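Endoglucanase (Thermotoga maritima, PDB 1VHO) probably acts as an M42-family aminopeptidase that uses two divalent metal cations per subunit, in spite of its name. Local coordinates at residues S33-F38 and K182-L187; C177-K182 and R325-V330; N26-I31 and G48-Y53. All blocks are in the same frame, centred on the assembly; numbering follows the deposited sequence.

Contact 1: S33-F38 and K182-L187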
ATOM      1  N   SER A  33     -16.223  -0.747   2.616  1.00 19.42           N
ATOM      2  CA  SER A  33     -17.297   0.229   2.728  1.00 20.71           C
ATOM      3  C   SER A  33     -17.231   1.369   1.740  1.00 22.00           C
ATOM      4  O   SER A  33     -18.324   1.872   1.314  1.00 21.05           O
ATOM      5  CB  SER A  33     -17.315   0.721   4.184  0.65 21.19           C
ATOM      6  OG  SER A  33     -18.426   1.513   4.463  0.65 22.55           O
ATOM      7  N   VAL A  34     -16.025   1.858   1.386  1.00 18.31           N
ATOM      8  CA  VAL A  34     -16.007   2.982   0.455  1.00 18.22           C
ATOM      9  C   VAL A  34     -16.236   2.462  -0.978  1.00 17.07           C
ATOM     10  O   VAL A  34     -16.696   3.289  -1.795  1.00 19.58           O
ATOM     11  CB  VAL A  34     -14.649   3.717   0.534  0.65 21.74           C
ATOM     12  CG1 VAL A  34     -14.539   4.846  -0.469  0.65 18.23           C
ATOM     13  CG2 VAL A  34     -14.444   4.263   1.954  0.65 25.25           C
ATOM     14  N   ILE A  35     -15.889   1.241  -1.303  1.00 16.03           N
ATOM     15  CA  ILE A  35     -16.100   0.780  -2.686  1.00 17.63           C
ATOM     16  C   ILE A  35     -17.469   0.204  -2.936  1.00 18.97           C
ATOM     17  O   ILE A  35     -17.891   0.027  -4.098  1.00 18.48           O
ATOM     18  CB  ILE A  35     -15.035  -0.222  -3.172  1.00 17.53           C
ATOM     19  CG1 ILE A  35     -15.177  -1.580  -2.475  1.00 18.61           C
ATOM     20  CG2 ILE A  35     -13.673   0.420  -2.991  1.00 18.40           C
ATOM     21  CD1 ILE A  35     -14.314  -2.674  -3.109  1.00 22.99           C
ATOM     22  N   GLU A  36     -18.210  -0.123  -1.889  1.00 17.02           N
ATOM     23  CA  GLU A  36     -19.552  -0.681  -2.015  1.00 20.65           C
ATOM     24  C   GLU A  36     -20.485  -0.035  -3.007  1.00 18.59           C
ATOM     25  O   GLU A  36     -21.175  -0.704  -3.781  1.00 20.01           O
ATOM     26  CB  GLU A  36     -20.276  -0.575  -0.620  1.00 21.85           C
ATOM     27  CG  GLU A  36     -20.109  -1.811   0.161  1.00 26.80           C
ATOM     28  CD  GLU A  36     -21.117  -1.969   1.314  1.00 29.21           C
ATOM     29  OE1 GLU A  36     -21.644  -0.953   1.813  1.00 26.49           O
ATOM     30  OE2 GLU A  36     -21.261  -3.174   1.640  1.00 31.85           O
ATOM     31  N   PRO A  37     -20.613   1.274  -3.028  1.00 19.50           N
ATOM     32  CA  PRO A  37     -21.510   1.944  -3.962  1.00 19.72           C
ATOM     33  C   PRO A  37     -21.051   1.868  -5.424  1.00 20.88           C
ATOM     34  O   PRO A  37     -21.780   2.302  -6.331  1.00 21.30           O
ATOM     35  CB  PRO A  37     -21.454   3.395  -3.541  1.00 19.76           C
ATOM     36  CG  PRO A  37     -20.928   3.374  -2.122  1.00 18.43           C
ATOM     37  CD  PRO A  37     -19.981   2.235  -2.100  1.00 18.98           C
ATOM     38  N   PHE A  38     -19.860   1.349  -5.677  1.00 21.09           N
ATOM     39  CA  PHE A  38     -19.277   1.339  -7.014  1.00 21.08           C
ATOM     40  C   PHE A  38     -18.977  -0.019  -7.575  1.00 21.41           C
ATOM     41  O   PHE A  38     -18.306  -0.155  -8.637  1.00 21.89           O
ATOM     42  CB  PHE A  38     -17.973   2.183  -6.917  1.00 17.96           C
ATOM     43  CG  PHE A  38     -18.207   3.556  -6.333  1.00 20.12           C
ATOM     44  CD1 PHE A  38     -19.040   4.461  -6.951  1.00 18.70           C
ATOM     45  CD2 PHE A  38     -17.562   3.941  -5.168  1.00 21.93           C
ATOM     46  CE1 PHE A  38     -19.245   5.737  -6.448  1.00 22.58           C
ATOM     47  CE2 PHE A  38     -17.761   5.208  -4.631  1.00 24.53           C
ATOM     48  CZ  PHE A  38     -18.631   6.104  -5.258  1.00 24.97           C
ATOM     49  N   LYS A 182     -10.487   5.038  -6.263  1.00 15.90           N
ATOM     50  CA  LYS A 182     -10.882   6.104  -7.220  1.00 16.47           C
ATOM     51  C   LYS A 182     -11.217   5.510  -8.588  1.00 16.96           C
ATOM     52  O   LYS A 182     -12.120   6.017  -9.286  1.00 16.34           O
ATOM     53  CB  LYS A 182      -9.818   7.187  -7.311  1.00 17.20           C
ATOM     54  CG  LYS A 182      -9.651   8.031  -6.032  1.00 21.30           C
ATOM     55  CD  LYS A 182     -10.901   8.830  -5.663  1.00 26.03           C
ATOM     56  CE  LYS A 182     -11.101  10.034  -6.550  1.00 27.51           C
ATOM     57  NZ  LYS A 182     -12.258  10.854  -6.131  1.00 28.23           N
ATOM     58  N   VAL A 183     -10.504   4.476  -9.030  1.00 14.37           N
ATOM     59  CA  VAL A 183     -10.872   3.869 -10.332  1.00 17.56           C
ATOM     60  C   VAL A 183     -12.348   3.425 -10.309  1.00 17.77           C
ATOM     61  O   VAL A 183     -13.106   3.629 -11.258  1.00 16.88           O
ATOM     62  CB  VAL A 183     -10.023   2.615 -10.600  1.00 17.65           C
ATOM     63  CG1 VAL A 183     -10.514   1.829 -11.824  1.00 18.98           C
ATOM     64  CG2 VAL A 183      -8.564   3.002 -10.819  1.00 19.92           C
ATOM     65  N   LEU A 184     -12.752   2.730  -9.234  1.00 16.63           N
ATOM     66  CA  LEU A 184     -14.147   2.258  -9.144  1.00 17.34           C
ATOM     67  C   LEU A 184     -15.107   3.424  -9.158  1.00 18.74           C
ATOM     68  O   LEU A 184     -16.133   3.399  -9.867  1.00 19.12           O
ATOM     69  CB  LEU A 184     -14.317   1.369  -7.909  1.00 17.32           C
ATOM     70  CG  LEU A 184     -13.591   0.011  -7.996  1.00 18.17           C
ATOM     71  CD1 LEU A 184     -13.591  -0.676  -6.642  1.00 20.16           C
ATOM     72  CD2 LEU A 184     -14.280  -0.918  -9.003  1.00 19.01           C
ATOM     73  N   GLU A 185     -14.780   4.514  -8.464  1.00 17.62           N
ATOM     74  CA  GLU A 185     -15.624   5.691  -8.476  1.00 19.49           C
ATOM     75  C   GLU A 185     -15.749   6.242  -9.888  1.00 22.49           C
ATOM     76  O   GLU A 185     -16.864   6.494 -10.353  1.00 21.62           O
ATOM     77  CB  GLU A 185     -15.132   6.762  -7.503  1.00 23.88           C
ATOM     78  CG  GLU A 185     -16.029   7.993  -7.526  1.00 28.78           C
ATOM     79  CD  GLU A 185     -15.359   9.226  -6.981  1.00 35.09           C
ATOM     80  OE1 GLU A 185     -15.800  10.341  -7.356  1.00 40.70           O
ATOM     81  OE2 GLU A 185     -14.381   9.107  -6.240  1.00 32.94           O
ATOM     82  N   PHE A 186     -14.633   6.375 -10.613  1.00 20.41           N
ATOM     83  CA  PHE A 186     -14.674   6.881 -11.981  1.00 21.96           C
ATOM     84  C   PHE A 186     -15.379   5.984 -12.985  1.00 20.79           C
ATOM     85  O   PHE A 186     -15.992   6.510 -13.934  1.00 21.12           O
ATOM     86  CB  PHE A 186     -13.214   7.107 -12.456  1.00 24.11           C
ATOM     87  CG  PHE A 186     -12.502   8.184 -11.662  1.00 26.20           C
ATOM     88  CD1 PHE A 186     -13.186   9.076 -10.858  1.00 27.67           C
ATOM     89  CD2 PHE A 186     -11.123   8.308 -11.771  1.00 23.65           C
ATOM     90  CE1 PHE A 186     -12.517  10.051 -10.142  1.00 28.63           C
ATOM     91  CE2 PHE A 186     -10.444   9.293 -11.091  1.00 23.23           C
ATOM     92  CZ  PHE A 186     -11.130  10.181 -10.271  1.00 26.16           C
ATOM     93  N   LEU A 187     -15.326   4.674 -12.857  1.00 19.63           N
ATOM     94  CA  LEU A 187     -15.948   3.730 -13.746  1.00 21.92           C
ATOM     95  C   LEU A 187     -17.475   3.853 -13.777  1.00 25.67           C
ATOM     96  O   LEU A 187     -18.097   3.434 -14.765  1.00 24.97           O
ATOM     97  CB  LEU A 187     -15.559   2.299 -13.469  1.00 18.75           C
ATOM     98  CG  LEU A 187     -14.122   1.921 -13.915  1.00 22.01           C
ATOM     99  CD1 LEU A 187     -13.796   0.511 -13.422  1.00 21.29           C
ATOM    100  CD2 LEU A 187     -14.026   1.963 -15.438  1.00 20.89           C
TER
HETATM  101  O   HOH W   1     -17.893   1.464 -10.725  1.00 27.89           O
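Phe-38 and Leu-184 bring the two backbones to 5.6 Å between their CA atoms, where the chain leaving helix 25-35 passes beside the last turns of helix 171-187. Both helices belong to the alpha/beta domain of this M42 peptidase, built round a mixed eight-stranded sheet, and here they pack against each other. Phe-38 and Leu-184 carry the contact about equally. The ring of Phe-38 is sandwiched: on one face lies CB of the preceding Pro-37, and on the other CA of Glu-185, which makes a CH-pi contact 4.0 Å from the ring centroid and only 12° off the ring normal. The CG methylene of Glu-185 extends this cover toward the ring atom CZ. Because CG of Phe-38 stands anti to its own carbonyl carbon (chi1 -53°), the ring runs alongside the glutamate side chain, both pointing the same way. A glutamate suits this partly exposed place: its aliphatic part covers the aromatic face, while OE2 reaches on to NZ of Lys-182, one helical turn back, in a 2.8 Å salt bridge met on the syn side of the carboxylate. Deeper in, the branched aliphatic residues take over. Leu-184 CD1 packs against both CB and CG2 of Ile-35, its distance to CB being 3.8 Å, and Leu-184 CB lies 3.9 Å from Phe-38 CB. The polar link is indirect: one water donates to Phe-38 O at 2.7 Å and to Leu-184 O at 2.8 Å.

Contact 2: C177-K182 and R325-V330. With SO4 (sulfate ion), chain D.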
ATOM      1  N   CYS A 177      -3.952   1.721  -2.862  1.00 13.82           N
ATOM      2  CA  CYS A 177      -5.305   1.378  -2.457  1.00 14.48           C
ATOM      3  C   CYS A 177      -6.200   2.581  -2.862  1.00 13.70           C
ATOM      4  O   CYS A 177      -7.264   2.320  -3.422  1.00 13.79           O
ATOM      5  CB  CYS A 177      -5.428   1.210  -0.904  1.00 15.25           C
ATOM      6  SG  CYS A 177      -4.585  -0.357  -0.413  1.00 14.28           S
ATOM      7  N   GLY A 178      -5.779   3.782  -2.614  1.00 13.99           N
ATOM      8  CA  GLY A 178      -6.512   5.017  -2.945  1.00 15.94           C
ATOM      9  C   GLY A 178      -6.756   5.066  -4.486  1.00 16.74           C
ATOM     10  O   GLY A 178      -7.849   5.383  -4.938  1.00 14.87           O
ATOM     11  N   VAL A 179      -5.730   4.750  -5.274  1.00 15.72           N
ATOM     12  CA  VAL A 179      -5.905   4.758  -6.747  1.00 15.38           C
ATOM     13  C   VAL A 179      -7.031   3.793  -7.139  1.00 17.11           C
ATOM     14  O   VAL A 179      -7.960   4.120  -7.883  1.00 15.31           O
ATOM     15  CB  VAL A 179      -4.631   4.227  -7.463  1.00 12.46           C
ATOM     16  CG1 VAL A 179      -4.953   4.012  -8.987  1.00 12.32           C
ATOM     17  CG2 VAL A 179      -3.449   5.143  -7.306  1.00 13.80           C
ATOM     18  N   LEU A 180      -7.001   2.574  -6.563  1.00 15.36           N
ATOM     19  CA  LEU A 180      -8.017   1.583  -6.957  1.00 15.91           C
ATOM     20  C   LEU A 180      -9.409   1.959  -6.494  1.00 17.16           C
ATOM     21  O   LEU A 180     -10.399   1.655  -7.209  1.00 16.33           O
ATOM     22  CB  LEU A 180      -7.569   0.181  -6.536  1.00 17.89           C
ATOM     23  CG  LEU A 180      -6.216  -0.256  -7.168  1.00 18.11           C
ATOM     24  CD1 LEU A 180      -6.008  -1.744  -6.903  1.00 18.09           C
ATOM     25  CD2 LEU A 180      -6.254  -0.008  -8.694  1.00 17.78           C
ATOM     26  N   VAL A 181      -9.495   2.612  -5.328  1.00 16.84           N
ATOM     27  CA  VAL A 181     -10.847   3.067  -4.873  1.00 17.60           C
ATOM     28  C   VAL A 181     -11.359   4.116  -5.867  1.00 17.48           C
ATOM     29  O   VAL A 181     -12.548   4.047  -6.296  1.00 17.15           O
ATOM     30  CB  VAL A 181     -10.748   3.676  -3.459  1.00 15.77           C
ATOM     31  CG1 VAL A 181     -12.047   4.434  -3.110  1.00 16.19           C
ATOM     32  CG2 VAL A 181     -10.535   2.544  -2.440  1.00 14.51           C
ATOM     33  N   LYS A 182     -10.487   5.038  -6.263  1.00 15.90           N
ATOM     34  CA  LYS A 182     -10.882   6.104  -7.220  1.00 16.47           C
ATOM     35  C   LYS A 182     -11.217   5.510  -8.588  1.00 16.96           C
ATOM     36  O   LYS A 182     -12.120   6.017  -9.286  1.00 16.34           O
ATOM     37  CB  LYS A 182      -9.818   7.187  -7.311  1.00 17.20           C
ATOM     38  CG  LYS A 182      -9.651   8.031  -6.032  1.00 21.30           C
ATOM     39  CD  LYS A 182     -10.901   8.830  -5.663  1.00 26.03           C
ATOM     40  CE  LYS A 182     -11.101  10.034  -6.550  1.00 27.51           C
ATOM     41  NZ  LYS A 182     -12.258  10.854  -6.131  1.00 28.23           N
ATOM     42  N   ARG A 325      -7.791   7.851 -13.213  1.00 17.34           N
ATOM     43  CA  ARG A 325      -8.473   8.296 -14.445  1.00 18.97           C
ATOM     44  C   ARG A 325      -7.988   7.460 -15.611  1.00 17.98           C
ATOM     45  O   ARG A 325      -8.764   6.940 -16.423  1.00 16.82           O
ATOM     46  CB  ARG A 325      -8.213   9.815 -14.687  1.00 19.28           C
ATOM     47  CG  ARG A 325      -9.001  10.364 -15.897  1.00 21.46           C
ATOM     48  CD  ARG A 325      -9.015  11.886 -15.898  1.00 24.44           C
ATOM     49  NE  ARG A 325      -7.756  12.505 -16.337  1.00 22.32           N
ATOM     50  CZ  ARG A 325      -7.455  12.740 -17.614  1.00 24.53           C
ATOM     51  NH1 ARG A 325      -8.293  12.422 -18.618  1.00 19.12           N
ATOM     52  NH2 ARG A 325      -6.294  13.302 -17.911  1.00 19.57           N
ATOM     53  N   LEU A 326      -6.659   7.292 -15.737  1.00 17.50           N
ATOM     54  CA  LEU A 326      -6.115   6.456 -16.806  1.00 17.06           C
ATOM     55  C   LEU A 326      -6.606   5.037 -16.717  1.00 17.34           C
ATOM     56  O   LEU A 326      -6.968   4.432 -17.749  1.00 16.95           O
ATOM     57  CB  LEU A 326      -4.552   6.406 -16.642  1.00 16.09           C
ATOM     58  CG  LEU A 326      -3.850   5.490 -17.646  1.00 21.80           C
ATOM     59  CD1 LEU A 326      -4.218   5.892 -19.085  1.00 20.22           C
ATOM     60  CD2 LEU A 326      -2.317   5.582 -17.461  1.00 18.40           C
ATOM     61  N   LEU A 327      -6.619   4.411 -15.522  1.00 16.16           N
ATOM     62  CA  LEU A 327      -7.040   3.019 -15.404  1.00 15.26           C
ATOM     63  C   LEU A 327      -8.539   2.866 -15.781  1.00 17.50           C
ATOM     64  O   LEU A 327      -8.909   1.864 -16.411  1.00 17.51           O
ATOM     65  CB  LEU A 327      -6.866   2.395 -14.002  1.00 16.84           C
ATOM     66  CG  LEU A 327      -5.419   2.295 -13.478  1.00 25.91           C
ATOM     67  CD1 LEU A 327      -5.389   1.571 -12.119  1.00 27.80           C
ATOM     68  CD2 LEU A 327      -4.549   1.550 -14.466  1.00 22.17           C
ATOM     69  N   SER A 328      -9.346   3.835 -15.398  1.00 17.94           N
ATOM     70  CA  SER A 328     -10.774   3.799 -15.781  1.00 20.83           C
ATOM     71  C   SER A 328     -10.838   3.880 -17.326  1.00 21.18           C
ATOM     72  O   SER A 328     -11.645   3.155 -17.932  1.00 23.44           O
ATOM     73  CB  SER A 328     -11.591   4.875 -15.116  1.00 19.48           C
ATOM     74  OG  SER A 328     -11.328   6.218 -15.554  1.00 22.70           O
ATOM     75  N   LEU A 329     -10.046   4.696 -17.977  1.00 20.63           N
ATOM     76  CA  LEU A 329     -10.016   4.813 -19.442  1.00 20.45           C
ATOM     77  C   LEU A 329      -9.515   3.550 -20.099  1.00 21.22           C
ATOM     78  O   LEU A 329      -9.978   3.171 -21.191  1.00 23.10           O
ATOM     79  CB  LEU A 329      -9.242   6.061 -19.878  1.00 22.48           C
ATOM     80  CG  LEU A 329      -9.936   7.363 -19.485  1.00 25.77           C
ATOM     81  CD1 LEU A 329      -8.991   8.567 -19.536  1.00 25.33           C
ATOM     82  CD2 LEU A 329     -11.143   7.608 -20.398  1.00 25.69           C
ATOM     83  N   VAL A 330      -8.608   2.814 -19.445  1.00 19.56           N
ATOM     84  CA  VAL A 330      -8.123   1.541 -19.986  1.00 19.82           C
ATOM     85  C   VAL A 330      -9.297   0.582 -20.032  1.00 19.94           C
ATOM     86  O   VAL A 330      -9.547  -0.116 -21.024  1.00 20.50           O
ATOM     87  CB  VAL A 330      -6.955   0.958 -19.163  1.00 18.12           C
ATOM     88  CG1 VAL A 330      -6.640  -0.478 -19.515  1.00 17.94           C
ATOM     89  CG2 VAL A 330      -5.696   1.822 -19.380  1.00 20.54           C
TER
HETATM   90  S   SO4 D 352     -11.377  12.435 -20.091  1.00 59.25           S
HETATM   91  O1  SO4 D 352     -11.509  13.923 -19.831  1.00 60.63           O
HETATM   92  O2  SO4 D 352     -10.366  12.295 -21.186  1.00 58.66           O
HETATM   93  O3  SO4 D 352     -10.962  11.759 -18.830  1.00 57.61           O
HETATM   94  O4  SO4 D 352     -12.709  11.920 -20.551  1.00 59.72           O
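Leu-327 reaches from helix 317-333 toward helix 171-187 and meets the segment 177-182 through one methyl, CD1. That carbon lies 3.9 Å from CD2 of Leu-180 and 4.0 Å from CG1 of Val-179, so it meets two neighbouring residues of the facing helix at once. The valine crosses the leucine at about a right angle. CG1 of Val-179 stands anti to the backbone N (chi1 170°), which turns this methyl to Leu-327. Leu-180 starts away from the other helix, but its branched end comes back to CD1. The backbones stay 8.6 Å apart at Leu-180 CA and Leu-327 CA, a gap that long aliphatic side chains fill. The next shell is the sheet: Phe-64 and Met-226 touch both Leu-180 and Leu-327, and Met-226 also touches Val-179. Beside Leu-327, the buried hydroxyl of Ser-328 is satisfied within its own helix, OG donating to Arg-325 O at 2.8 Å; Leu-329 N reaches that carbonyl from the same face. On the far side of the helix Arg-325 bends at chi3 (76°) and gives NH1 to O3 of a sulfate, probably from the crystallisation liquor, at 2.8 Å, while NE pairs with Glu-322 and NH2 with His-269 O. Putting an alanine here would probably leave Glu-322 without its mate, His-269 O without this donor, and the sulfate held less firmly, with His-269 ND1 still bonded to it. The arrangement is helix-on-helix packing over the sheet of a zinc-exopeptidase-type alpha/beta domain: strands 61-67 and 222-229 beneath it carry His-67 and Asp-227, and helix 171-187 carries Asp-172, all three predicted metal ligands.

Contact 3: N26-I31 and G48-Y53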
ATOM      1  N   ASN A  26      -9.108  -4.266   9.633  1.00 16.22           N
ATOM      2  CA  ASN A  26      -9.736  -2.952   9.714  1.00 19.18           C
ATOM      3  C   ASN A  26      -9.536  -2.132   8.433  1.00 17.30           C
ATOM      4  O   ASN A  26     -10.421  -1.302   8.150  1.00 15.24           O
ATOM      5  CB  ASN A  26      -9.282  -2.187  10.963  1.00 20.07           C
ATOM      6  CG  ASN A  26     -10.358  -1.134  11.302  1.00 23.52           C
ATOM      7  OD1 ASN A  26     -11.567  -1.427  11.273  1.00 23.99           O
ATOM      8  ND2 ASN A  26      -9.920   0.063  11.617  1.00 26.40           N
ATOM      9  N   VAL A  27      -8.386  -2.233   7.819  1.00 16.49           N
ATOM     10  CA  VAL A  27      -8.141  -1.482   6.549  1.00 15.29           C
ATOM     11  C   VAL A  27      -9.057  -2.036   5.466  1.00 15.21           C
ATOM     12  O   VAL A  27      -9.689  -1.293   4.716  1.00 15.80           O
ATOM     13  CB  VAL A  27      -6.677  -1.632   6.119  1.00 15.88           C
ATOM     14  CG1 VAL A  27      -6.506  -0.965   4.719  1.00 18.11           C
ATOM     15  CG2 VAL A  27      -5.729  -0.964   7.117  1.00 14.38           C
ATOM     16  N   VAL A  28      -9.159  -3.349   5.371  1.00 16.25           N
ATOM     17  CA  VAL A  28     -10.061  -3.984   4.384  1.00 17.20           C
ATOM     18  C   VAL A  28     -11.497  -3.636   4.657  1.00 19.09           C
ATOM     19  O   VAL A  28     -12.303  -3.391   3.716  1.00 18.50           O
ATOM     20  CB  VAL A  28      -9.845  -5.516   4.381  1.00 18.96           C
ATOM     21  CG1 VAL A  28     -10.915  -6.210   3.532  1.00 19.95           C
ATOM     22  CG2 VAL A  28      -8.471  -5.880   3.825  1.00 21.45           C
ATOM     23  N   SER A  29     -11.903  -3.557   5.937  1.00 17.44           N
ATOM     24  CA  SER A  29     -13.294  -3.186   6.251  1.00 17.93           C
ATOM     25  C   SER A  29     -13.576  -1.782   5.769  1.00 17.89           C
ATOM     26  O   SER A  29     -14.658  -1.484   5.241  1.00 18.51           O
ATOM     27  CB  SER A  29     -13.532  -3.227   7.788  1.00 21.36           C
ATOM     28  OG  SER A  29     -14.864  -2.787   8.012  1.00 21.30           O
ATOM     29  N   TYR A  30     -12.586  -0.873   5.944  1.00 16.51           N
ATOM     30  CA  TYR A  30     -12.796   0.495   5.435  1.00 15.55           C
ATOM     31  C   TYR A  30     -12.916   0.502   3.910  1.00 15.71           C
ATOM     32  O   TYR A  30     -13.810   1.160   3.354  1.00 16.28           O
ATOM     33  CB  TYR A  30     -11.595   1.365   5.866  1.00 15.47           C
ATOM     34  CG  TYR A  30     -11.592   2.788   5.342  1.00 13.51           C
ATOM     35  CD1 TYR A  30     -11.072   3.028   4.051  1.00 16.15           C
ATOM     36  CD2 TYR A  30     -12.113   3.842   6.024  1.00 16.47           C
ATOM     37  CE1 TYR A  30     -11.057   4.315   3.526  1.00 16.07           C
ATOM     38  CE2 TYR A  30     -12.098   5.145   5.520  1.00 18.13           C
ATOM     39  CZ  TYR A  30     -11.563   5.353   4.250  1.00 17.31           C
ATOM     40  OH  TYR A  30     -11.576   6.630   3.743  1.00 19.93           O
ATOM     41  N   ILE A  31     -11.991  -0.175   3.218  1.00 16.71           N
ATOM     42  CA  ILE A  31     -12.029  -0.162   1.736  1.00 18.70           C
ATOM     43  C   ILE A  31     -13.324  -0.805   1.250  1.00 19.41           C
ATOM     44  O   ILE A  31     -13.942  -0.266   0.336  1.00 20.70           O
ATOM     45  CB  ILE A  31     -10.821  -0.908   1.145  1.00 19.13           C
ATOM     46  CG1 ILE A  31      -9.529  -0.184   1.580  1.00 17.10           C
ATOM     47  CG2 ILE A  31     -10.908  -1.064  -0.366  1.00 16.32           C
ATOM     48  CD1 ILE A  31      -8.284  -1.029   1.311  1.00 17.63           C
ATOM     49  N   GLY A  48      -8.150 -12.877   3.935  1.00 25.82           N
ATOM     50  CA  GLY A  48      -8.612 -11.535   4.234  1.00 26.00           C
ATOM     51  C   GLY A  48      -8.436 -10.505   3.123  1.00 24.22           C
ATOM     52  O   GLY A  48      -8.732  -9.323   3.366  1.00 22.02           O
ATOM     53  N   SER A  49      -8.104 -10.937   1.918  1.00 23.59           N
ATOM     54  CA  SER A  49      -7.951  -9.996   0.789  1.00 24.36           C
ATOM     55  C   SER A  49      -9.334  -9.619   0.300  1.00 24.94           C
ATOM     56  O   SER A  49     -10.316 -10.363   0.567  1.00 28.09           O
ATOM     57  CB  SER A  49      -7.127 -10.561  -0.344  1.00 20.46           C
ATOM     58  OG  SER A  49      -5.760 -10.778  -0.021  1.00 21.75           O
ATOM     59  N   LEU A  50      -9.491  -8.475  -0.346  1.00 22.08           N
ATOM     60  CA  LEU A  50     -10.768  -8.035  -0.832  1.00 23.00           C
ATOM     61  C   LEU A  50     -10.731  -7.850  -2.357  1.00 24.17           C
ATOM     62  O   LEU A  50      -9.766  -7.264  -2.868  1.00 23.07           O
ATOM     63  CB  LEU A  50     -11.165  -6.712  -0.147  1.00 21.61           C
ATOM     64  CG  LEU A  50     -12.454  -6.052  -0.621  1.00 21.13           C
ATOM     65  CD1 LEU A  50     -13.683  -6.742  -0.027  1.00 26.12           C
ATOM     66  CD2 LEU A  50     -12.488  -4.569  -0.235  1.00 22.67           C
ATOM     67  N   ILE A  51     -11.688  -8.417  -3.065  1.00 23.20           N
ATOM     68  CA  ILE A  51     -11.759  -8.268  -4.533  1.00 23.65           C
ATOM     69  C   ILE A  51     -13.054  -7.581  -4.906  1.00 24.14           C
ATOM     70  O   ILE A  51     -14.150  -8.083  -4.564  1.00 27.97           O
ATOM     71  CB  ILE A  51     -11.617  -9.597  -5.306  1.00 22.66           C
ATOM     72  CG1 ILE A  51     -10.223 -10.180  -5.139  1.00 22.24           C
ATOM     73  CG2 ILE A  51     -11.879  -9.336  -6.825  1.00 21.76           C
ATOM     74  CD1 ILE A  51      -9.933 -10.902  -3.828  1.00 27.80           C
ATOM     75  N   GLY A  52     -12.986  -6.383  -5.487  1.00 23.49           N
ATOM     76  CA  GLY A  52     -14.219  -5.662  -5.884  1.00 20.95           C
ATOM     77  C   GLY A  52     -14.526  -6.110  -7.326  1.00 23.67           C
ATOM     78  O   GLY A  52     -13.552  -6.116  -8.129  1.00 25.04           O
ATOM     79  N   TYR A  53     -15.761  -6.397  -7.657  1.00 20.73           N
ATOM     80  CA  TYR A  53     -16.078  -6.821  -9.035  1.00 23.69           C
ATOM     81  C   TYR A  53     -17.067  -5.875  -9.688  1.00 22.94           C
ATOM     82  O   TYR A  53     -18.140  -5.581  -9.140  1.00 22.44           O
ATOM     83  CB  TYR A  53     -16.613  -8.254  -9.044  1.00 24.25           C
ATOM     84  CG  TYR A  53     -17.201  -8.690 -10.370  1.00 29.59           C
ATOM     85  CD1 TYR A  53     -16.413  -8.690 -11.510  1.00 30.44           C
ATOM     86  CD2 TYR A  53     -18.527  -9.076 -10.500  1.00 34.01           C
ATOM     87  CE1 TYR A  53     -16.905  -9.088 -12.732  1.00 33.53           C
ATOM     88  CE2 TYR A  53     -19.042  -9.490 -11.729  1.00 35.76           C
ATOM     89  CZ  TYR A  53     -18.217  -9.494 -12.830  1.00 36.70           C
ATOM     90  OH  TYR A  53     -18.678  -9.875 -14.074  1.00 39.66           O
TER
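Val-28, Ile-31 and Leu-50 make the apolar part of this contact between helix 25-35 and strand 50-54. CG1 of Val-28 lies 3.7 Å from CB of Leu-50, and CG2 of Ile-31 lies 3.8 Å from its CD2. In both pairs the side chains slide past each other in opposite directions, helix residues reaching to the strand and the leucine to the helix. Leu-50 meets Val-28 with its CB, and with CG anti to the backbone N (chi1 176°) it carries CD2 on to Ile-31, one turn further along the helix. Ala-42 and Thr-44 of the neighbouring strand also touch Leu-50, and Phe-200 touches Ile-31. The second kind of contact is methyl against carbonyl: Val-28 CG2 sits 3.5 Å from Gly-48 O. Gly-48 has phi 107°, where a CB would jam against the preceding carbonyl oxygen, so glycine suits the turn into the strand. Ser-49 points away from the helix, and its OG bonds to Glu-205, a predicted ligand of the second metal. The chemistry implies a division of labour along the chain: the adjacent residues Ser-49 and Leu-50 face opposite ways, Leu-50 to the apolar packing and Ser-49 to the probable metal site.

Contact 1 lies on the same side of the chain's centre as each of the other two, and together the three join helices 25-35, 171-187 and 317-333. Contacts 1 and 2 share helix 171-187 and Lys-182, with centres 9 Å apart; contacts 1 and 3 share helix 25-35 at 12 Å. Contacts 2 and 3, 16 Å apart, still meet where Cys-177 SG touches Ile-31 CD1. Along the chain, contact 3 closes before contact 2 opens, whereas contact 1 crosses both. Helices from the start, middle and end of the chain are thereby gathered against the mixed sheet, to which strand 50-54 itself belongs and whose strands and adjoining loops bear most of the predicted metal ligands.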